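Local coordinates for periplasmic binding protein (Mycobacterium smegmatis, PDB 4MDY) that probably binds an iron-containing solute outside the cell membrane and delivers it to an ABC transporter for import, at residues D56-G59 with V65-W68; D136-I141 with A149-L154; A268-F273 with P280-Q285. One frame throughout, in Å; residues are numbered along the deposited sequence.

Interaction 1: D56-G59 with V65-W68; sequences DWFG and VWPW
Trp66 lays the six-membered end of its indole against Phe58 and Gly59. Val65 comes first in 65-68 and turns its side chain away from 56-59. Trp66 then makes the contact. Its CZ2 stands over one face of the Phe58 ring, offset toward the rim, 3.6 Å from Phe58 CE2. The two ring planes meet at 58°, an oblique pairing. Phe58 CG lies between its backbone N and its carbonyl carbon (chi1 73°), and this brings the phenyl ring round to the indole. A PEG fragment, probably from the crystallisation liquor, lies next to Phe58. The carbonyl O of Phe58 sits at the indole edge, near its plane. Trp66 NE1 gives it a weak, bent hydrogen bond, 3.3 Å long with an N-H...O angle of 124°. The same N-H makes a second weak bond to water 1, with NE1 3.4 Å from the water. That water also accepts from Trp57 N at 3.0 Å, so it links the two segments. The indole also reaches the backbone of Gly59, where Trp66 CZ2 is 3.8 Å from Gly59 CA. Gly59 has a positive phi and no side chain to keep the indole off. The chain runs on through Pro67 into helix 67-73. Trp68 follows; its ring carries Trp66 CB over one face, and its NE1 is hydrogen-bonded to Asp42 OD2. The contact links the loop after strand 53-55 to the start of helix 67-73. Helix 265-273 packs beside it: Lys265 bonds Gly59 O, Ala272 touches Phe58, and the Phe273 ring meets Trp66.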
ATOM      1  N   ASP A  56       2.583  -7.471 -10.890  1.00 25.62           N
ATOM      2  CA  ASP A  56       3.325  -7.917  -9.718  1.00 26.07           C
ATOM      3  C   ASP A  56       4.175  -6.773  -9.180  1.00 22.77           C
ATOM      4  O   ASP A  56       4.638  -5.921  -9.940  1.00 27.71           O
ATOM      5  CB  ASP A  56       4.216  -9.120 -10.080  1.00 27.21           C
ATOM      6  CG  ASP A  56       4.615  -9.953  -8.869  1.00 30.02           C
ATOM      7  OD1 ASP A  56       4.052  -9.777  -7.773  1.00 30.19           O
ATOM      8  OD2 ASP A  56       5.504 -10.805  -9.015  1.00 34.10           O
ATOM      9  N   TRP A  57       4.355  -6.745  -7.867  1.00 22.12           N
ATOM     10  CA  TRP A  57       5.208  -5.757  -7.215  1.00 21.78           C
ATOM     11  C   TRP A  57       6.356  -6.457  -6.478  1.00 21.25           C
ATOM     12  O   TRP A  57       7.512  -6.334  -6.877  1.00 22.20           O
ATOM     13  CB  TRP A  57       4.363  -4.873  -6.285  1.00 20.45           C
ATOM     14  CG  TRP A  57       5.118  -3.810  -5.554  1.00 20.13           C
ATOM     15  CD1 TRP A  57       6.387  -3.362  -5.808  1.00 22.86           C
ATOM     16  CD2 TRP A  57       4.631  -3.030  -4.459  1.00 20.81           C
ATOM     17  NE1 TRP A  57       6.723  -2.366  -4.919  1.00 21.91           N
ATOM     18  CE2 TRP A  57       5.664  -2.146  -4.080  1.00 21.78           C
ATOM     19  CE3 TRP A  57       3.426  -3.005  -3.750  1.00 19.76           C
ATOM     20  CZ2 TRP A  57       5.526  -1.242  -3.023  1.00 22.33           C
ATOM     21  CZ3 TRP A  57       3.290  -2.107  -2.702  1.00 20.59           C
ATOM     22  CH2 TRP A  57       4.332  -1.237  -2.352  1.00 21.43           C
ATOM     23  N   PHE A  58       6.044  -7.185  -5.411  1.00 23.09           N
ATOM     24  CA  PHE A  58       7.058  -7.971  -4.695  1.00 25.38           C
ATOM     25  C   PHE A  58       6.438  -9.123  -3.910  1.00 25.46           C
ATOM     26  O   PHE A  58       5.213  -9.240  -3.834  1.00 23.77           O
ATOM     27  CB  PHE A  58       7.880  -7.073  -3.758  1.00 24.06           C
ATOM     28  CG  PHE A  58       7.135  -6.617  -2.528  1.00 22.86           C
ATOM     29  CD1 PHE A  58       6.197  -5.595  -2.607  1.00 22.59           C
ATOM     30  CD2 PHE A  58       7.387  -7.195  -1.287  1.00 22.01           C
ATOM     31  CE1 PHE A  58       5.512  -5.168  -1.475  1.00 20.29           C
ATOM     32  CE2 PHE A  58       6.708  -6.773  -0.151  1.00 21.12           C
ATOM     33  CZ  PHE A  58       5.768  -5.758  -0.247  1.00 20.74           C
ATOM     34  N   GLY A  59       7.298  -9.972  -3.344  1.00 24.48           N
ATOM     35  CA  GLY A  59       6.877 -11.055  -2.458  1.00 25.57           C
ATOM     36  C   GLY A  59       6.632 -12.413  -3.099  1.00 25.15           C
ATOM     37  O   GLY A  59       6.375 -13.385  -2.392  1.00 27.12           O
ATOM     38  N   VAL A  65      -1.077 -11.551  -6.187  1.00 19.80           N
ATOM     39  CA  VAL A  65      -2.191 -11.294  -5.286  1.00 20.20           C
ATOM     40  C   VAL A  65      -1.848 -11.902  -3.929  1.00 21.43           C
ATOM     41  O   VAL A  65      -1.647 -13.111  -3.803  1.00 21.98           O
ATOM     42  CB  VAL A  65      -3.505 -11.887  -5.831  1.00 18.99           C
ATOM     43  CG1 VAL A  65      -4.659 -11.672  -4.858  1.00 20.28           C
ATOM     44  CG2 VAL A  65      -3.845 -11.264  -7.172  1.00 19.26           C
ATOM     45  N   TRP A  66      -1.785 -11.040  -2.923  1.00 20.95           N
ATOM     46  CA  TRP A  66      -1.382 -11.432  -1.575  1.00 21.59           C
ATOM     47  C   TRP A  66      -2.528 -12.138  -0.841  1.00 22.57           C
ATOM     48  O   TRP A  66      -3.686 -12.067  -1.281  1.00 21.26           O
ATOM     49  CB  TRP A  66      -0.885 -10.193  -0.807  1.00 20.09           C
ATOM     50  CG  TRP A  66       0.497  -9.750  -1.239  1.00 18.19           C
ATOM     51  CD1 TRP A  66       0.862  -9.279  -2.469  1.00 17.65           C
ATOM     52  CD2 TRP A  66       1.688  -9.746  -0.445  1.00 16.36           C
ATOM     53  NE1 TRP A  66       2.196  -8.981  -2.488  1.00 16.77           N
ATOM     54  CE2 TRP A  66       2.729  -9.257  -1.256  1.00 17.59           C
ATOM     55  CE3 TRP A  66       1.976 -10.114   0.871  1.00 18.18           C
ATOM     56  CZ2 TRP A  66       4.037  -9.116  -0.786  1.00 18.64           C
ATOM     57  CZ3 TRP A  66       3.275  -9.974   1.331  1.00 16.77           C
ATOM     58  CH2 TRP A  66       4.281  -9.473   0.509  1.00 17.42           C
ATOM     59  N   PRO A  67      -2.214 -12.833   0.275  1.00 22.30           N
ATOM     60  CA  PRO A  67      -3.204 -13.693   0.929  1.00 22.67           C
ATOM     61  C   PRO A  67      -4.543 -13.033   1.268  1.00 20.59           C
ATOM     62  O   PRO A  67      -5.574 -13.682   1.204  1.00 22.18           O
ATOM     63  CB  PRO A  67      -2.479 -14.142   2.202  1.00 24.78           C
ATOM     64  CG  PRO A  67      -1.041 -14.155   1.809  1.00 24.56           C
ATOM     65  CD  PRO A  67      -0.894 -12.944   0.927  1.00 23.87           C
ATOM     66  N   TRP A  68      -4.528 -11.753   1.618  1.00 20.54           N
ATOM     67  CA  TRP A  68      -5.762 -11.050   1.991  1.00 18.29           C
ATOM     68  C   TRP A  68      -6.712 -10.778   0.816  1.00 17.60           C
ATOM     69  O   TRP A  68      -7.835 -10.337   1.027  1.00 20.58           O
ATOM     70  CB  TRP A  68      -5.425  -9.737   2.698  1.00 17.96           C
ATOM     71  CG  TRP A  68      -4.559  -8.855   1.879  1.00 16.77           C
ATOM     72  CD1 TRP A  68      -4.947  -8.074   0.832  1.00 15.26           C
ATOM     73  CD2 TRP A  68      -3.143  -8.685   2.004  1.00 17.21           C
ATOM     74  NE1 TRP A  68      -3.867  -7.419   0.310  1.00 17.29           N
ATOM     75  CE2 TRP A  68      -2.746  -7.775   1.007  1.00 16.79           C
ATOM     76  CE3 TRP A  68      -2.170  -9.213   2.867  1.00 19.35           C
ATOM     77  CZ2 TRP A  68      -1.418  -7.368   0.846  1.00 16.25           C
ATOM     78  CZ3 TRP A  68      -0.848  -8.799   2.710  1.00 17.62           C
ATOM     79  CH2 TRP A  68      -0.489  -7.888   1.707  1.00 17.45           C
TER
HETATM   80  O   HOH W   1       2.641  -7.991  -5.723  1.00 20.43           O

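Interaction 2: D136-I141 with A149-L154; sequences DQATII and AEMTEL
In an antiparallel helical hairpin, Met151 of helix 148-168 packs onto Ala138 of helix 134-144. The axes of the two short segments approach to 9.1 Å, and their directions differ by 160°. Met151 is a selenomethionine, so SE replaces the sulfur. Its CG is anti to the backbone N (chi1 -170°), which sends the chain across to the other helix. It then bends twice, at chi2 and chi3, and curls round the carbonyl O of Ala138. CG is 3.3 Å from that Ala138 O, and CE closes in on the same O at 3.6 Å. SE faces the small methyl group, 3.9 Å from Ala138 CB. Ala138 points its CB toward 149-154, and its small size lets the selenomethionine come right up to the helix backbone. Ile141, one turn on, adds a looser touch: its CG2 is 4.4 Å from Met151 CE. A water bridge runs beside this apolar patch. Water 2 donates to Thr152 OG1 at 3.1 Å and, weakly, to Thr139 OG1 at 3.5 Å. Each threonine hydroxyl is also bonded back to a carbonyl one turn earlier, Thr139 OG1 to Lys135 O and Thr152 OG1 to Asn148 O. These bonds use the hydroxyl protons and leave the oxygens to accept from the water. Ile155 of helix 148-168 extends the contact against Ala138 and Thr139. Several residues of 149-154 are exposed, while Ala138 and Ile141 meet Asp43 of helix 40-46, and Ile141 also meets Leu44. Ile140 faces strand 15-19, against Val17 and His19.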
ATOM      1  N   ASP A 136      -7.633   8.215  -2.433  1.00 16.01           N
ATOM      2  CA  ASP A 136      -7.840   8.825  -3.747  1.00 18.03           C
ATOM      3  C   ASP A 136      -7.875   7.731  -4.808  1.00 16.07           C
ATOM      4  O   ASP A 136      -8.730   7.716  -5.691  1.00 17.49           O
ATOM      5  CB  ASP A 136      -6.719   9.802  -4.086  1.00 20.83           C
ATOM      6  CG  ASP A 136      -6.710  11.024  -3.203  1.00 24.51           C
ATOM      7  OD1 ASP A 136      -7.687  11.254  -2.454  1.00 31.57           O
ATOM      8  OD2 ASP A 136      -5.701  11.759  -3.268  1.00 24.93           O
ATOM      9  N   GLN A 137      -6.936   6.805  -4.707  1.00 16.41           N
ATOM     10  CA  GLN A 137      -6.899   5.671  -5.620  1.00 15.10           C
ATOM     11  C   GLN A 137      -8.158   4.800  -5.517  1.00 14.19           C
ATOM     12  O   GLN A 137      -8.731   4.406  -6.533  1.00 15.64           O
ATOM     13  CB  GLN A 137      -5.644   4.843  -5.362  1.00 15.01           C
ATOM     14  CG  GLN A 137      -5.631   3.513  -6.078  1.00 15.89           C
ATOM     15  CD  GLN A 137      -4.277   2.845  -5.986  1.00 17.30           C
ATOM     16  OE1 GLN A 137      -3.253   3.456  -6.292  1.00 17.53           O
ATOM     17  NE2 GLN A 137      -4.261   1.590  -5.552  1.00 16.53           N
ATOM     18  N   ALA A 138      -8.579   4.482  -4.296  1.00 13.61           N
ATOM     19  CA  ALA A 138      -9.766   3.658  -4.097  1.00 14.19           C
ATOM     20  C   ALA A 138     -10.994   4.357  -4.659  1.00 15.06           C
ATOM     21  O   ALA A 138     -11.792   3.751  -5.364  1.00 12.86           O
ATOM     22  CB  ALA A 138      -9.967   3.360  -2.619  1.00 15.73           C
ATOM     23  N   THR A 139     -11.133   5.644  -4.359  1.00 14.64           N
ATOM     24  CA  THR A 139     -12.302   6.390  -4.806  1.00 16.20           C
ATOM     25  C   THR A 139     -12.461   6.431  -6.332  1.00 14.32           C
ATOM     26  O   THR A 139     -13.544   6.159  -6.840  1.00 17.07           O
ATOM     27  CB  THR A 139     -12.314   7.815  -4.226  1.00 18.62           C
ATOM     28  OG1 THR A 139     -12.318   7.727  -2.794  1.00 21.16           O
ATOM     29  CG2 THR A 139     -13.559   8.567  -4.672  1.00 19.69           C
ATOM     30  N   ILE A 140     -11.403   6.767  -7.061  1.00 14.26           N
ATOM     31  CA  ILE A 140     -11.522   6.849  -8.516  1.00 15.65           C
ATOM     32  C   ILE A 140     -11.787   5.465  -9.127  1.00 16.13           C
ATOM     33  O   ILE A 140     -12.554   5.359 -10.066  1.00 15.26           O
ATOM     34  CB  ILE A 140     -10.316   7.541  -9.180  1.00 17.12           C
ATOM     35  CG1 ILE A 140     -10.667   7.962 -10.608  1.00 18.41           C
ATOM     36  CG2 ILE A 140      -9.082   6.649  -9.172  1.00 18.02           C
ATOM     37  CD1 ILE A 140      -9.612   8.828 -11.263  1.00 19.43           C
ATOM     38  N   ILE A 141     -11.176   4.416  -8.575  1.00 15.73           N
ATOM     39  CA  ILE A 141     -11.392   3.047  -9.086  1.00 16.10           C
ATOM     40  C   ILE A 141     -12.834   2.585  -8.851  1.00 16.12           C
ATOM     41  O   ILE A 141     -13.462   2.004  -9.741  1.00 13.79           O
ATOM     42  CB  ILE A 141     -10.391   2.043  -8.475  1.00 16.82           C
ATOM     43  CG1 ILE A 141      -8.979   2.366  -8.961  1.00 18.83           C
ATOM     44  CG2 ILE A 141     -10.762   0.605  -8.845  1.00 17.30           C
ATOM     45  CD1 ILE A 141      -7.883   1.623  -8.221  1.00 19.56           C
ATOM     46  N   ALA A 149     -20.493   3.352  -4.140  1.00 17.54           N
ATOM     47  CA  ALA A 149     -21.164   3.231  -2.833  1.00 16.43           C
ATOM     48  C   ALA A 149     -20.452   2.221  -1.920  1.00 15.28           C
ATOM     49  O   ALA A 149     -20.182   2.493  -0.755  1.00 12.19           O
ATOM     50  CB  ALA A 149     -22.628   2.851  -3.017  1.00 18.29           C
ATOM     51  N   GLU A 150     -20.132   1.051  -2.461  1.00 15.62           N
ATOM     52  CA  GLU A 150     -19.411   0.051  -1.685  1.00 14.75           C
ATOM     53  C   GLU A 150     -18.014   0.535  -1.324  1.00 13.68           C
ATOM     54  O   GLU A 150     -17.540   0.304  -0.210  1.00 16.10           O
ATOM     55  CB  GLU A 150     -19.329  -1.283  -2.442  1.00 14.84           C
ATOM     56  CG  GLU A 150     -18.721  -2.428  -1.625  1.00 15.79           C
ATOM     57  CD  GLU A 150     -19.604  -2.850  -0.462  1.00 17.07           C
ATOM     58  OE1 GLU A 150     -20.369  -3.816  -0.627  1.00 18.92           O
ATOM     59  OE2 GLU A 150     -19.561  -2.194   0.606  1.00 20.53           O
HETATM   60  N   MSE A 151     -17.339   1.185  -2.264  1.00 14.63           N
HETATM   61  CA  MSE A 151     -15.960   1.628  -2.029  1.00 16.13           C
HETATM   62  C   MSE A 151     -15.946   2.641  -0.916  1.00 14.90           C
HETATM   63  O   MSE A 151     -15.067   2.624  -0.052  1.00 14.27           O
HETATM   64  CB  MSE A 151     -15.334   2.212  -3.294  1.00 17.17           C
HETATM   65  CG  MSE A 151     -13.834   2.453  -3.143  1.00 18.10           C
HETATM   66 SE   MSE A 151     -12.837   0.749  -3.022  1.00 23.18          SE
HETATM   67  CE  MSE A 151     -12.915   0.396  -4.961  1.00 20.74           C
ATOM     68  N   THR A 152     -16.928   3.528  -0.918  1.00 14.52           N
ATOM     69  CA  THR A 152     -17.045   4.499   0.169  1.00 15.10           C
ATOM     70  C   THR A 152     -17.195   3.778   1.501  1.00 13.33           C
ATOM     71  O   THR A 152     -16.520   4.115   2.473  1.00 16.70           O
ATOM     72  CB  THR A 152     -18.241   5.417  -0.069  1.00 16.71           C
ATOM     73  OG1 THR A 152     -18.011   6.143  -1.279  1.00 20.14           O
ATOM     74  CG2 THR A 152     -18.424   6.403   1.083  1.00 20.51           C
ATOM     75  N   GLU A 153     -18.090   2.800   1.537  1.00 15.11           N
ATOM     76  CA  GLU A 153     -18.257   1.944   2.712  1.00 18.54           C
ATOM     77  C   GLU A 153     -16.947   1.278   3.154  1.00 18.04           C
ATOM     78  O   GLU A 153     -16.643   1.253   4.344  1.00 17.84           O
ATOM     79  CB  GLU A 153     -19.312   0.865   2.438  1.00 21.14           C
ATOM     80  CG  GLU A 153     -19.514  -0.107   3.588  1.00 24.41           C
ATOM     81  CD  GLU A 153     -19.994   0.584   4.849  1.00 30.81           C
ATOM     82  OE1 GLU A 153     -20.661   1.648   4.748  1.00 36.85           O
ATOM     83  OE2 GLU A 153     -19.695   0.061   5.941  1.00 39.87           O
ATOM     84  N   LEU A 154     -16.182   0.750   2.196  1.00 17.69           N
ATOM     85  CA  LEU A 154     -14.908   0.086   2.493  1.00 18.84           C
ATOM     86  C   LEU A 154     -13.893   1.053   3.119  1.00 19.08           C
ATOM     87  O   LEU A 154     -13.200   0.703   4.074  1.00 18.30           O
ATOM     88  CB  LEU A 154     -14.315  -0.547   1.228  1.00 19.23           C
ATOM     89  CG  LEU A 154     -14.927  -1.877   0.783  1.00 19.06           C
ATOM     90  CD1 LEU A 154     -14.798  -2.040  -0.724  1.00 17.77           C
ATOM     91  CD2 LEU A 154     -14.280  -3.051   1.514  1.00 18.85           C
TER
HETATM   92  O   HOH W   2     -15.211   5.840  -2.503  1.00 35.02           O

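Interaction 3: A268-F273 with P280-Q285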
ATOM      1  N   ALA A 268       4.222  -6.869   6.805  1.00 15.28           N
ATOM      2  CA  ALA A 268       5.014  -5.945   6.000  1.00 17.21           C
ATOM      3  C   ALA A 268       4.312  -5.691   4.677  1.00 16.99           C
ATOM      4  O   ALA A 268       4.199  -4.552   4.236  1.00 16.46           O
ATOM      5  CB  ALA A 268       6.417  -6.491   5.750  1.00 17.70           C
ATOM      6  N   GLY A 269       3.841  -6.759   4.043  1.00 18.21           N
ATOM      7  CA  GLY A 269       3.120  -6.634   2.778  1.00 18.78           C
ATOM      8  C   GLY A 269       1.847  -5.826   2.938  1.00 17.39           C
ATOM      9  O   GLY A 269       1.537  -4.971   2.115  1.00 17.54           O
ATOM     10  N   ALA A 270       1.114  -6.087   4.012  1.00 18.22           N
ATOM     11  CA  ALA A 270      -0.159  -5.410   4.247  1.00 17.64           C
ATOM     12  C   ALA A 270       0.030  -3.903   4.421  1.00 16.74           C
ATOM     13  O   ALA A 270      -0.711  -3.122   3.848  1.00 17.94           O
ATOM     14  CB  ALA A 270      -0.874  -6.022   5.445  1.00 18.82           C
ATOM     15  N   ILE A 271       1.060  -3.506   5.163  1.00 17.11           N
ATOM     16  CA  ILE A 271       1.418  -2.089   5.320  1.00 16.69           C
ATOM     17  C   ILE A 271       1.784  -1.444   3.978  1.00 17.40           C
ATOM     18  O   ILE A 271       1.321  -0.347   3.664  1.00 15.91           O
ATOM     19  CB  ILE A 271       2.575  -1.919   6.321  1.00 17.05           C
ATOM     20  CG1 ILE A 271       2.107  -2.311   7.722  1.00 17.20           C
ATOM     21  CG2 ILE A 271       3.104  -0.488   6.319  1.00 16.97           C
ATOM     22  CD1 ILE A 271       3.230  -2.604   8.695  1.00 16.24           C
ATOM     23  N   ALA A 272       2.600  -2.141   3.190  1.00 16.26           N
ATOM     24  CA  ALA A 272       3.034  -1.661   1.884  1.00 17.62           C
ATOM     25  C   ALA A 272       1.870  -1.426   0.936  1.00 16.64           C
ATOM     26  O   ALA A 272       1.815  -0.397   0.270  1.00 19.51           O
ATOM     27  CB  ALA A 272       4.013  -2.642   1.255  1.00 16.48           C
ATOM     28  N   PHE A 273       0.946  -2.378   0.872  1.00 15.33           N
ATOM     29  CA  PHE A 273      -0.188  -2.273  -0.041  1.00 16.21           C
ATOM     30  C   PHE A 273      -1.196  -1.200   0.371  1.00 17.70           C
ATOM     31  O   PHE A 273      -1.824  -0.576  -0.494  1.00 15.26           O
ATOM     32  CB  PHE A 273      -0.879  -3.619  -0.190  1.00 16.23           C
ATOM     33  CG  PHE A 273      -0.351  -4.429  -1.330  1.00 16.78           C
ATOM     34  CD1 PHE A 273       0.898  -5.034  -1.248  1.00 18.74           C
ATOM     35  CD2 PHE A 273      -1.093  -4.573  -2.494  1.00 17.45           C
ATOM     36  CE1 PHE A 273       1.392  -5.778  -2.312  1.00 17.89           C
ATOM     37  CE2 PHE A 273      -0.600  -5.306  -3.555  1.00 17.47           C
ATOM     38  CZ  PHE A 273       0.642  -5.907  -3.461  1.00 17.49           C
ATOM     39  N   PRO A 280      -7.218  -3.901   6.926  1.00 18.08           N
ATOM     40  CA  PRO A 280      -7.792  -4.772   7.964  1.00 17.71           C
ATOM     41  C   PRO A 280      -6.793  -5.769   8.554  1.00 18.32           C
ATOM     42  O   PRO A 280      -6.846  -6.043   9.754  1.00 18.60           O
ATOM     43  CB  PRO A 280      -8.934  -5.485   7.228  1.00 17.23           C
ATOM     44  CG  PRO A 280      -9.392  -4.465   6.234  1.00 19.15           C
ATOM     45  CD  PRO A 280      -8.121  -3.794   5.764  1.00 19.15           C
ATOM     46  N   VAL A 281      -5.881  -6.287   7.734  1.00 18.66           N
ATOM     47  CA  VAL A 281      -4.818  -7.176   8.236  1.00 18.46           C
ATOM     48  C   VAL A 281      -3.878  -6.427   9.193  1.00 17.79           C
ATOM     49  O   VAL A 281      -3.451  -6.975  10.213  1.00 18.85           O
ATOM     50  CB  VAL A 281      -4.006  -7.801   7.080  1.00 19.81           C
ATOM     51  CG1 VAL A 281      -2.798  -8.571   7.606  1.00 20.57           C
ATOM     52  CG2 VAL A 281      -4.894  -8.701   6.237  1.00 22.61           C
ATOM     53  N   VAL A 282      -3.575  -5.171   8.866  1.00 18.83           N
ATOM     54  CA  VAL A 282      -2.754  -4.321   9.728  1.00 17.57           C
ATOM     55  C   VAL A 282      -3.480  -4.071  11.051  1.00 18.39           C
ATOM     56  O   VAL A 282      -2.872  -4.170  12.118  1.00 17.97           O
ATOM     57  CB  VAL A 282      -2.393  -2.981   9.041  1.00 17.60           C
ATOM     58  CG1 VAL A 282      -1.584  -2.084   9.970  1.00 17.10           C
ATOM     59  CG2 VAL A 282      -1.641  -3.223   7.732  1.00 18.56           C
ATOM     60  N   ALA A 283      -4.778  -3.773  10.985  1.00 20.33           N
ATOM     61  CA  ALA A 283      -5.563  -3.521  12.199  1.00 20.55           C
ATOM     62  C   ALA A 283      -5.677  -4.781  13.073  1.00 21.55           C
ATOM     63  O   ALA A 283      -5.805  -4.680  14.291  1.00 24.22           O
ATOM     64  CB  ALA A 283      -6.940  -2.975  11.852  1.00 21.78           C
ATOM     65  N   ASP A 284      -5.623  -5.960  12.459  1.00 22.06           N
ATOM     66  CA  ASP A 284      -5.637  -7.215  13.217  1.00 23.51           C
ATOM     67  C   ASP A 284      -4.296  -7.491  13.881  1.00 22.46           C
ATOM     68  O   ASP A 284      -4.243  -7.763  15.081  1.00 23.20           O
ATOM     69  CB  ASP A 284      -5.989  -8.409  12.322  1.00 26.63           C
ATOM     70  CG  ASP A 284      -7.478  -8.590  12.136  1.00 31.68           C
ATOM     71  OD1 ASP A 284      -8.263  -8.040  12.937  1.00 37.84           O
ATOM     72  OD2 ASP A 284      -7.869  -9.298  11.188  1.00 38.21           O
ATOM     73  N   GLN A 285      -3.219  -7.428  13.098  1.00 21.60           N
ATOM     74  CA  GLN A 285      -1.932  -8.003  13.518  1.00 22.01           C
ATOM     75  C   GLN A 285      -0.966  -7.025  14.197  1.00 19.68           C
ATOM     76  O   GLN A 285      -0.145  -7.440  15.021  1.00 20.07           O
ATOM     77  CB  GLN A 285      -1.236  -8.667  12.329  1.00 24.12           C
ATOM     78  CG  GLN A 285      -2.045  -9.798  11.712  1.00 29.01           C
ATOM     79  CD  GLN A 285      -1.268 -10.618  10.690  1.00 32.92           C
ATOM     80  OE1 GLN A 285      -0.034 -10.610  10.666  1.00 34.98           O
ATOM     81  NE2 GLN A 285      -1.996 -11.354   9.848  1.00 34.46           N
TER
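The Ala270-Ile271 peptide group is the flat surface here, and Val282 CG2 sits almost straight above its nitrogen on one face, 3.7 Å from Ile271 N. The arrangement is a helix-loop-helix hairpin, made by helices 265-273 and 279-294 near the C-terminal end of the chain. The carbonyl O of the same peptide group, Ala270 O, accepts a hydrogen bond from Ser278 OG in the intervening loop. Aromatic rings play no part between the two segments, the Phe273 ring meeting Trp57 and Trp66 instead. The segment axes come within 8.8 Å and cross at -136°, so the hairpin is splayed rather than strictly antiparallel. The side-chain contacts are all apolar, and the small Ala270 lies at the closest CA pair, with Val282. Ala270 points its CB toward 280-285, between the two valines. That CB is 3.7 Å from Val282 CG2 and 3.9 Å from Val281 CG1. Val281 CG1 lies anti to its own backbone N (chi1 173°), and this branch carries the touch to Ala270. Val282 uses its other branch, CG2, which stands beside its backbone N and covers both Ala270 and Ile271. Outside the pair, Trp68 of helix 67-73 packs on both Ala270 and Val281. Further along, Gln285 NE2 bonds Glu266 OE1 of the first helix, and Asp284 OD1 forms a salt bridge with Arg161 of helix 148-168. Ile271 and Val282 cross at about a right angle, with Ile271 CG1 3.9 Å from Val282 CG2.

How the interactions relate
From the N terminus the three contacts follow in series, with none enclosing or crossing another. Interaction 1 closes the short loop between strand 53-55 and helix 67-73. Interaction 2 closes the turn between helices 134-144 and 148-168, and the second of these is long, like the helix that joins the two lobes in related binding proteins. Interaction 3 closes the turn between the last two helices. Interactions 1 and 3 touch: Trp66 and Trp68 pack against Gly269, Ala270 and Phe273, so residues far apart in sequence meet there. Interaction 2 stands apart, its nearest atoms about 9 Å from interaction 1 and about 6 Å from interaction 3.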